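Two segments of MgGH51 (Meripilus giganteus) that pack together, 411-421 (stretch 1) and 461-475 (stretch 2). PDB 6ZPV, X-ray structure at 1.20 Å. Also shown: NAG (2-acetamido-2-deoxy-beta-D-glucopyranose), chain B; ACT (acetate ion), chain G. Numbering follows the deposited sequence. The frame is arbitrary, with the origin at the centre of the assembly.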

ATOM      1  N   ASN A 411     -23.785 -12.546  -2.110  1.00 13.98           N
ATOM      2  CA  ASN A 411     -22.821 -13.639  -1.952  1.00 13.90           C
ATOM      3  C   ASN A 411     -22.216 -13.628  -0.566  1.00 13.43           C
ATOM      4  O   ASN A 411     -21.158 -14.241  -0.346  1.00 14.92           O
ATOM      5  CB  ASN A 411     -21.787 -13.597  -3.089  1.00 15.03           C
ATOM      6  CG  ASN A 411     -22.435 -14.041  -4.378  1.00 16.61           C
ATOM      7  OD1 ASN A 411     -22.469 -15.262  -4.634  1.00 21.20           O
ATOM      8  ND2 ASN A 411     -23.000 -13.144  -5.122  1.00 17.16           N
ATOM      9  N   ALA A 412     -22.916 -13.108   0.431  1.00 13.23           N
ATOM     10  CA  ALA A 412     -22.466 -13.131   1.839  1.00 13.00           C
ATOM     11  C   ALA A 412     -22.397 -14.548   2.398  1.00 12.35           C
ATOM     12  O   ALA A 412     -21.731 -14.741   3.424  1.00 13.38           O
ATOM     13  CB  ALA A 412     -23.385 -12.288   2.686  1.00 14.75           C
ATOM     14  N   PHE A 413     -23.025 -15.521   1.766  1.00 12.71           N
ATOM     15  CA  PHE A 413     -22.924 -16.933   2.155  1.00 13.13           C
ATOM     16  C   PHE A 413     -21.894 -17.688   1.330  1.00 12.60           C
ATOM     17  O   PHE A 413     -21.878 -18.933   1.365  1.00 13.62           O
ATOM     18  CB  PHE A 413     -24.304 -17.602   2.150  1.00 13.76           C
ATOM     19  CG  PHE A 413     -25.191 -17.220   3.305  1.00 13.55           C
ATOM     20  CD1 PHE A 413     -25.743 -15.974   3.398  1.00 14.25           C
ATOM     21  CD2 PHE A 413     -25.446 -18.135   4.321  1.00 14.99           C
ATOM     22  CE1 PHE A 413     -26.543 -15.639   4.466  1.00 14.28           C
ATOM     23  CE2 PHE A 413     -26.241 -17.772   5.394  1.00 15.47           C
ATOM     24  CZ  PHE A 413     -26.783 -16.508   5.488  1.00 14.84           C
ATOM     25  N   TYR A 414     -20.959 -16.991   0.702  1.00 13.24           N
ATOM     26  CA  TYR A 414     -19.927 -17.614  -0.144  1.00 14.57           C
ATOM     27  C   TYR A 414     -19.262 -18.782   0.585  1.00 13.09           C
ATOM     28  O   TYR A 414     -19.043 -19.852  -0.016  1.00 14.47           O
ATOM     29  CB  TYR A 414     -18.894 -16.569  -0.565  1.00 14.18           C
ATOM     30  CG  TYR A 414     -17.855 -17.094  -1.518  1.00 14.69           C
ATOM     31  CD1 TYR A 414     -18.060 -17.059  -2.890  1.00 16.64           C
ATOM     32  CD2 TYR A 414     -16.668 -17.606  -1.096  1.00 14.78           C
ATOM     33  CE1 TYR A 414     -17.100 -17.538  -3.779  1.00 18.90           C
ATOM     34  CE2 TYR A 414     -15.702 -18.055  -1.989  1.00 15.64           C
ATOM     35  CZ  TYR A 414     -15.928 -18.068  -3.310  1.00 16.76           C
ATOM     36  OH  TYR A 414     -14.919 -18.514  -4.181  1.00 19.22           O
ATOM     37  N   TYR A 415     -18.857 -18.593   1.834  1.00 12.73           N
ATOM     38  CA  TYR A 415     -18.057 -19.594   2.574  1.00 12.89           C
ATOM     39  C   TYR A 415     -18.886 -20.566   3.414  1.00 13.62           C
ATOM     40  O   TYR A 415     -18.326 -21.560   3.924  1.00 14.13           O
ATOM     41  CB  TYR A 415     -16.970 -18.942   3.417  1.00 13.00           C
ATOM     42  CG  TYR A 415     -15.805 -18.404   2.615  1.00 12.22           C
ATOM     43  CD1 TYR A 415     -14.861 -19.278   2.092  1.00 13.36           C
ATOM     44  CD2 TYR A 415     -15.645 -17.063   2.363  1.00 12.80           C
ATOM     45  CE1 TYR A 415     -13.809 -18.812   1.310  1.00 12.99           C
ATOM     46  CE2 TYR A 415     -14.599 -16.592   1.613  1.00 13.20           C
ATOM     47  CZ  TYR A 415     -13.647 -17.447   1.110  1.00 12.63           C
ATOM     48  OH  TYR A 415     -12.567 -17.083   0.343  1.00 13.81           O
ATOM     49  N   ASP A 416     -20.192 -20.338   3.562  1.00 13.39           N
ATOM     50  CA  ASP A 416     -20.972 -21.181   4.501  1.00 14.14           C
ATOM     51  C   ASP A 416     -20.967 -22.655   4.092  1.00 15.30           C
ATOM     52  O   ASP A 416     -21.022 -23.497   5.013  1.00 17.00           O
ATOM     53  CB  ASP A 416     -22.386 -20.670   4.643  1.00 14.35           C
ATOM     54  CG  ASP A 416     -22.411 -19.382   5.422  1.00 13.49           C
ATOM     55  OD1 ASP A 416     -21.987 -18.315   4.884  1.00 13.48           O
ATOM     56  OD2 ASP A 416     -22.847 -19.379   6.612  1.00 15.20           O
ATOM     57  N   GLY A 417     -21.030 -22.946   2.800  1.00 15.62           N
ATOM     58  CA  GLY A 417     -21.090 -24.322   2.343  1.00 16.87           C
ATOM     59  C   GLY A 417     -19.736 -24.956   2.127  1.00 18.14           C
ATOM     60  O   GLY A 417     -19.713 -26.139   1.680  1.00 19.06           O
ATOM     61  N   PHE A 418     -18.629 -24.250   2.388  1.00 15.02           N
ATOM     62  CA  PHE A 418     -17.316 -24.861   2.208  1.00 15.44           C
ATOM     63  C   PHE A 418     -17.113 -25.955   3.222  1.00 15.62           C
ATOM     64  O   PHE A 418     -17.607 -25.906   4.377  1.00 16.69           O
ATOM     65  CB  PHE A 418     -16.175 -23.850   2.392  1.00 15.14           C
ATOM     66  CG  PHE A 418     -15.790 -23.031   1.167  1.00 15.02           C
ATOM     67  CD1 PHE A 418     -16.726 -22.401   0.351  1.00 16.90           C
ATOM     68  CD2 PHE A 418     -14.448 -22.870   0.857  1.00 15.90           C
ATOM     69  CE1 PHE A 418     -16.345 -21.701  -0.774  1.00 18.37           C
ATOM     70  CE2 PHE A 418     -14.071 -22.141  -0.258  1.00 16.44           C
ATOM     71  CZ  PHE A 418     -15.017 -21.570  -1.076  1.00 16.55           C
ATOM     72  N   GLN A 419     -16.360 -26.958   2.816  1.00 16.44           N
ATOM     73  CA  GLN A 419     -15.940 -27.989   3.781  1.00 16.70           C
ATOM     74  C   GLN A 419     -14.979 -27.407   4.808  1.00 16.58           C
ATOM     75  O   GLN A 419     -14.195 -26.522   4.482  1.00 18.05           O
ATOM     76  CB  GLN A 419     -15.254 -29.135   3.041  1.00 20.13           C
ATOM     77  CG  GLN A 419     -16.095 -29.845   2.012  1.00 20.94           C
ATOM     78  CD  GLN A 419     -17.353 -30.443   2.606  1.00 25.50           C
ATOM     79  OE1 GLN A 419     -17.279 -31.229   3.557  1.00 30.11           O
ATOM     80  NE2 GLN A 419     -18.491 -30.023   2.061  1.00 28.05           N
ATOM     81  N   ARG A 420     -15.052 -27.929   6.022  1.00 16.85           N
ATOM     82  CA  ARG A 420     -14.140 -27.680   7.156  1.00 16.52           C
ATOM     83  C   ARG A 420     -13.176 -28.881   7.180  1.00 17.76           C
ATOM     84  O   ARG A 420     -13.468 -29.875   7.826  1.00 21.07           O
ATOM     85  CB  ARG A 420     -14.939 -27.494   8.444  1.00 17.69           C
ATOM     86  CG  ARG A 420     -15.368 -26.058   8.668  1.00 16.12           C
ATOM     87  CD  ARG A 420     -16.273 -25.440   7.609  1.00 17.00           C
ATOM     88  NE  ARG A 420     -16.572 -24.076   8.037  1.00 15.52           N
ATOM     89  CZ  ARG A 420     -17.223 -23.200   7.298  1.00 14.31           C
ATOM     90  NH1 ARG A 420     -17.735 -23.515   6.109  1.00 15.33           N
ATOM     91  NH2 ARG A 420     -17.385 -21.959   7.774  1.00 15.34           N
ATOM     92  N   ASN A 421     -12.125 -28.816   6.350  1.00 17.98           N
ATOM     93  CA  ASN A 421     -11.199 -29.958   6.121  1.00 16.76           C
ATOM     94  C   ASN A 421      -9.751 -29.519   6.335  1.00 17.38           C
ATOM     95  O   ASN A 421      -8.838 -30.150   5.752  1.00 21.08           O
ATOM     96  CB  ASN A 421     -11.514 -30.654   4.790  1.00 17.72           C
ATOM     97  CG  ASN A 421     -11.313 -29.810   3.580  1.00 16.50           C
ATOM     98  OD1 ASN A 421     -10.717 -28.678   3.642  1.00 19.97           O
ATOM     99  ND2 ASN A 421     -11.806 -30.372   2.478  1.00 19.03           N
TER
HETATM  100  C1  NAG B   1     -11.737 -29.848   1.175  1.00 19.30           C
HETATM  101  C2  NAG B   1     -10.764 -30.698   0.320  1.00 17.64           C
HETATM  102  C3  NAG B   1     -10.845 -30.460  -1.174  1.00 19.13           C
HETATM  103  C4  NAG B   1     -12.213 -30.367  -1.749  1.00 18.15           C
HETATM  104  C5  NAG B   1     -13.022 -29.460  -0.827  1.00 17.80           C
HETATM  105  C6  NAG B   1     -14.510 -29.435  -1.232  1.00 18.40           C
HETATM  106  C7  NAG B   1      -8.906 -31.341   1.773  1.00 20.41           C
HETATM  107  C8  NAG B   1      -7.549 -30.951   2.372  1.00 22.34           C
HETATM  108  N2  NAG B   1      -9.405 -30.588   0.823  1.00 18.13           N
HETATM  109  O3  NAG B   1     -10.035 -31.415  -1.901  1.00 19.85           O
HETATM  110  O4  NAG B   1     -12.302 -29.770  -3.045  1.00 17.04           O
HETATM  111  O5  NAG B   1     -13.037 -29.900   0.508  1.00 17.99           O
HETATM  112  O6  NAG B   1     -15.027 -30.765  -1.314  1.00 21.56           O
HETATM  113  O7  NAG B   1      -9.470 -32.382   2.122  1.00 23.92           O
HETATM  114  C   ACT G 708     -15.060 -26.099  -0.535  1.00 20.93           C
HETATM  115  O   ACT G 708     -14.780 -26.574   0.537  1.00 20.13           O
HETATM  116  OXT ACT G 708     -16.244 -26.165  -1.009  1.00 25.52           O
HETATM  117  CH3 ACT G 708     -13.884 -25.429  -1.386  1.00 23.05           C
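Stretch 2 (461-475) AAFMTGLERNSDIVF

When the end of a helix packs on an irregular segment, the contact often combines a buried apolar anchor with charged side chains that tie down the loop, and these two stretches of MgGH51 illustrate the principle well. Stretch 2 is helical from Ala 461 to Arg 469, turns through Asn 470 to Ile 473, and enters a strand at Val 474. Stretch 1 is loop and turn, with type I turns at Asn 411–Tyr 414 and Tyr 415–Phe 418. The two stretches advance in the same sense: Ala 412 pairs with Phe 463 (CA to CA, 4.2 Å), Tyr 415 with Asn 470, and Arg 420 with Ile 473.

The close approach beside Ala 412 is possible partly because Gly 466 has no side chain. The O of Ala 412 lies 3.3 Å from the CA of Gly 466 in a CA-H...O contact, where a CB on the glycine would clash with that oxygen.

Tyr 415 is the largest contributor. Its CA-to-CB bond points toward stretch 2, and CG2 of Val 474 sits over one face of its ring, 3.6 Å from the ring centroid, while CD2 of Leu 467 approaches its CE2 to 3.7 Å. Ile 473, nearly as extensively covered, places CD1 3.5 Å from CB of Phe 418 and also over one face of the Arg 420 guanidinium, 3.6 Å from its NH1.

Arg 420 reaches back along its own stretch, NH1 donating to the O atoms of Tyr 415 and Phe 418 (both 3.0 Å), while a salt bridge joins its NE to OD2 of Asp 472 (2.9 Å) and its NH2 also bonds OD1 of Asn 470 (2.9 Å). Asp 416 forms a second salt bridge, OD2 to NE of Arg 469 at 2.8 Å, and that guanidinium lies flat on the Phe 413 ring, centres 4.2 Å apart.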

ATOM      1  N   ALA A 461     -19.676  -4.583   3.222  1.00 11.04           N
ATOM      2  CA  ALA A 461     -19.897  -4.857   4.627  1.00 11.09           C
ATOM      3  C   ALA A 461     -20.796  -6.070   4.776  1.00 11.07           C
ATOM      4  O   ALA A 461     -20.528  -6.941   5.651  1.00 11.13           O
ATOM      5  CB  ALA A 461     -20.471  -3.662   5.334  1.00 11.60           C
ATOM      6  N   ALA A 462     -21.812  -6.245   3.955  1.00 11.20           N
ATOM      7  CA  ALA A 462     -22.643  -7.448   4.023  1.00 10.92           C
ATOM      8  C   ALA A 462     -21.786  -8.687   3.735  1.00 10.76           C
ATOM      9  O   ALA A 462     -21.878  -9.687   4.456  1.00 11.15           O
ATOM     10  CB  ALA A 462     -23.799  -7.312   3.026  1.00 11.96           C
ATOM     11  N   PHE A 463     -20.975  -8.623   2.695  1.00 11.00           N
ATOM     12  CA  PHE A 463     -20.085  -9.771   2.396  1.00 11.16           C
ATOM     13  C   PHE A 463     -19.131 -10.012   3.585  1.00 10.54           C
ATOM     14  O   PHE A 463     -18.871 -11.200   3.921  1.00 11.12           O
ATOM     15  CB  PHE A 463     -19.289  -9.411   1.141  1.00 11.79           C
ATOM     16  CG  PHE A 463     -18.437 -10.523   0.596  1.00 11.84           C
ATOM     17  CD1 PHE A 463     -18.985 -11.542  -0.161  1.00 12.09           C
ATOM     18  CD2 PHE A 463     -17.043 -10.499   0.722  1.00 12.13           C
ATOM     19  CE1 PHE A 463     -18.193 -12.543  -0.700  1.00 13.20           C
ATOM     20  CE2 PHE A 463     -16.257 -11.485   0.186  1.00 12.73           C
ATOM     21  CZ  PHE A 463     -16.834 -12.479  -0.580  1.00 12.94           C
ATOM     22  N   MET A 464     -18.632  -8.975   4.239  1.00 10.59           N
ATOM     23  CA  MET A 464     -17.702  -9.122   5.373  1.00 10.78           C
ATOM     24  C   MET A 464     -18.392  -9.779   6.567  1.00 10.72           C
ATOM     25  O   MET A 464     -17.688 -10.482   7.330  1.00 11.28           O
ATOM     26  CB  MET A 464     -17.132  -7.755   5.721  1.00 11.34           C
ATOM     27  CG  MET A 464     -16.212  -7.170   4.595  1.00 11.95           C
ATOM     28  SD  MET A 464     -16.070  -5.398   4.627  0.83 11.06           S
ATOM     29  CE  MET A 464     -15.054  -5.354   6.048  1.00 12.34           C
ATOM     30  N   THR A 465     -19.687  -9.586   6.781  1.00 10.61           N
ATOM     31  CA  THR A 465     -20.366 -10.295   7.858  1.00 10.92           C
ATOM     32  C   THR A 465     -20.249 -11.819   7.622  1.00 10.50           C
ATOM     33  O   THR A 465     -20.110 -12.583   8.587  1.00 11.87           O
ATOM     34  CB  THR A 465     -21.836  -9.903   8.052  1.00 11.13           C
ATOM     35  OG1 THR A 465     -22.635 -10.301   6.927  1.00 11.56           O
ATOM     36  CG2 THR A 465     -21.996  -8.444   8.381  1.00 11.53           C
ATOM     37  N   GLY A 466     -20.297 -12.246   6.359  1.00 10.82           N
ATOM     38  CA  GLY A 466     -20.114 -13.649   6.038  1.00 11.98           C
ATOM     39  C   GLY A 466     -18.656 -14.079   6.259  1.00 10.97           C
ATOM     40  O   GLY A 466     -18.419 -15.177   6.724  1.00 11.89           O
ATOM     41  N   LEU A 467     -17.683 -13.250   5.894  1.00 10.95           N
ATOM     42  CA  LEU A 467     -16.277 -13.573   6.201  1.00 11.52           C
ATOM     43  C   LEU A 467     -16.120 -13.821   7.707  1.00 11.32           C
ATOM     44  O   LEU A 467     -15.424 -14.768   8.129  1.00 12.54           O
ATOM     45  CB  LEU A 467     -15.357 -12.468   5.707  1.00 11.44           C
ATOM     46  CG  LEU A 467     -15.365 -12.179   4.213  1.00 12.27           C
ATOM     47  CD1 LEU A 467     -14.408 -11.045   3.903  1.00 13.02           C
ATOM     48  CD2 LEU A 467     -14.988 -13.389   3.387  1.00 13.26           C
ATOM     49  N   GLU A 468     -16.740 -12.970   8.504  1.00 11.04           N
ATOM     50  CA  GLU A 468     -16.597 -13.072   9.954  1.00 11.84           C
ATOM     51  C   GLU A 468     -17.330 -14.289  10.496  1.00 11.34           C
ATOM     52  O   GLU A 468     -16.794 -15.050  11.335  1.00 11.92           O
ATOM     53  CB  GLU A 468     -17.041 -11.753  10.627  1.00 11.75           C
ATOM     54  CG  GLU A 468     -16.731 -11.661  12.082  1.00 12.31           C
ATOM     55  CD  GLU A 468     -16.961 -10.261  12.638  1.00 11.65           C
ATOM     56  OE1 GLU A 468     -18.093  -9.972  13.029  1.00 11.99           O
ATOM     57  OE2 GLU A 468     -15.965  -9.470  12.656  1.00 12.43           O
ATOM     58  N   ARG A 469     -18.563 -14.543  10.031  1.00 11.45           N
ATOM     59  CA  ARG A 469     -19.277 -15.775  10.459  1.00 11.61           C
ATOM     60  C   ARG A 469     -18.459 -17.033  10.138  1.00 12.25           C
ATOM     61  O   ARG A 469     -18.426 -17.987  10.904  1.00 12.51           O
ATOM     62  CB  ARG A 469     -20.639 -15.816   9.756  1.00 12.03           C
ATOM     63  CG  ARG A 469     -21.403 -17.109  10.048  1.00 12.83           C
ATOM     64  CD  ARG A 469     -22.863 -17.109   9.566  1.00 12.91           C
ATOM     65  NE  ARG A 469     -22.949 -16.960   8.108  1.00 13.13           N
ATOM     66  CZ  ARG A 469     -23.229 -15.825   7.450  1.00 12.66           C
ATOM     67  NH1 ARG A 469     -23.564 -14.708   8.070  1.00 12.89           N
ATOM     68  NH2 ARG A 469     -23.162 -15.833   6.111  1.00 13.01           N
ATOM     69  N   ASN A 470     -17.841 -17.029   8.934  1.00 11.89           N
ATOM     70  CA  ASN A 470     -17.036 -18.176   8.429  1.00 11.62           C
ATOM     71  C   ASN A 470     -15.564 -18.062   8.804  1.00 11.76           C
ATOM     72  O   ASN A 470     -14.742 -18.727   8.141  1.00 12.56           O
ATOM     73  CB  ASN A 470     -17.250 -18.325   6.953  1.00 12.46           C
ATOM     74  CG  ASN A 470     -18.670 -18.696   6.584  1.00 11.84           C
ATOM     75  OD1 ASN A 470     -19.076 -19.825   6.901  1.00 13.54           O
ATOM     76  ND2 ASN A 470     -19.403 -17.778   5.968  1.00 13.31           N
ATOM     77  N   SER A 471     -15.238 -17.309   9.855  1.00 11.39           N
ATOM     78  CA  SER A 471     -13.814 -17.085  10.241  1.00 11.60           C
ATOM     79  C   SER A 471     -13.188 -18.279  10.955  1.00 12.61           C
ATOM     80  O   SER A 471     -12.003 -18.205  11.301  1.00 13.89           O
ATOM     81  CB  SER A 471     -13.645 -15.788  10.958  1.00 12.52           C
ATOM     82  OG  SER A 471     -14.362 -15.730  12.185  1.00 13.90           O
ATOM     83  N   ASP A 472     -13.922 -19.383  11.096  1.00 12.89           N
ATOM     84  CA  ASP A 472     -13.286 -20.660  11.413  1.00 13.70           C
ATOM     85  C   ASP A 472     -12.391 -21.097  10.275  1.00 14.02           C
ATOM     86  O   ASP A 472     -11.364 -21.753  10.535  1.00 17.18           O
ATOM     87  CB  ASP A 472     -14.322 -21.717  11.792  1.00 14.67           C
ATOM     88  CG  ASP A 472     -15.360 -22.040  10.733  1.00 15.17           C
ATOM     89  OD1 ASP A 472     -15.839 -21.083  10.077  1.00 14.99           O
ATOM     90  OD2 ASP A 472     -15.712 -23.222  10.636  1.00 17.63           O
ATOM     91  N   ILE A 473     -12.740 -20.799   9.029  1.00 12.91           N
ATOM     92  CA  ILE A 473     -11.931 -21.151   7.840  1.00 13.12           C
ATOM     93  C   ILE A 473     -11.379 -19.906   7.127  1.00 12.64           C
ATOM     94  O   ILE A 473     -10.370 -20.047   6.424  1.00 14.43           O
ATOM     95  CB  ILE A 473     -12.678 -22.080   6.873  1.00 13.41           C
ATOM     96  CG1 ILE A 473     -13.880 -21.418   6.210  1.00 14.77           C
ATOM     97  CG2 ILE A 473     -12.976 -23.395   7.548  1.00 16.47           C
ATOM     98  CD1 ILE A 473     -14.489 -22.221   5.057  1.00 14.78           C
ATOM     99  N   VAL A 474     -12.023 -18.747   7.186  1.00 11.98           N
ATOM    100  CA  VAL A 474     -11.498 -17.507   6.618  1.00 11.30           C
ATOM    101  C   VAL A 474     -10.564 -16.882   7.642  1.00 11.59           C
ATOM    102  O   VAL A 474     -11.034 -16.505   8.739  1.00 13.24           O
ATOM    103  CB  VAL A 474     -12.610 -16.531   6.214  1.00 11.57           C
ATOM    104  CG1 VAL A 474     -11.971 -15.233   5.678  1.00 13.30           C
ATOM    105  CG2 VAL A 474     -13.563 -17.129   5.205  1.00 12.35           C
ATOM    106  N   PHE A 475      -9.267 -16.815   7.352  1.00 11.06           N
ATOM    107  CA  PHE A 475      -8.319 -16.315   8.332  1.00 11.24           C
ATOM    108  C   PHE A 475      -7.904 -14.868   8.110  1.00 10.88           C
ATOM    109  O   PHE A 475      -7.336 -14.262   9.037  1.00 11.64           O
ATOM    110  CB  PHE A 475      -7.069 -17.202   8.480  1.00 11.59           C
ATOM    111  CG  PHE A 475      -6.022 -17.080   7.421  1.00 11.63           C
ATOM    112  CD1 PHE A 475      -6.175 -17.699   6.162  1.00 12.53           C
ATOM    113  CD2 PHE A 475      -4.893 -16.311   7.607  1.00 12.76           C
ATOM    114  CE1 PHE A 475      -5.195 -17.621   5.193  1.00 13.89           C
ATOM    115  CE2 PHE A 475      -3.905 -16.251   6.631  1.00 12.96           C
ATOM    116  CZ  PHE A 475      -4.075 -16.889   5.419  1.00 13.80           C
TER
HETATM  117  O   HOH W   1     -20.988 -20.825   8.823  1.00 20.49           O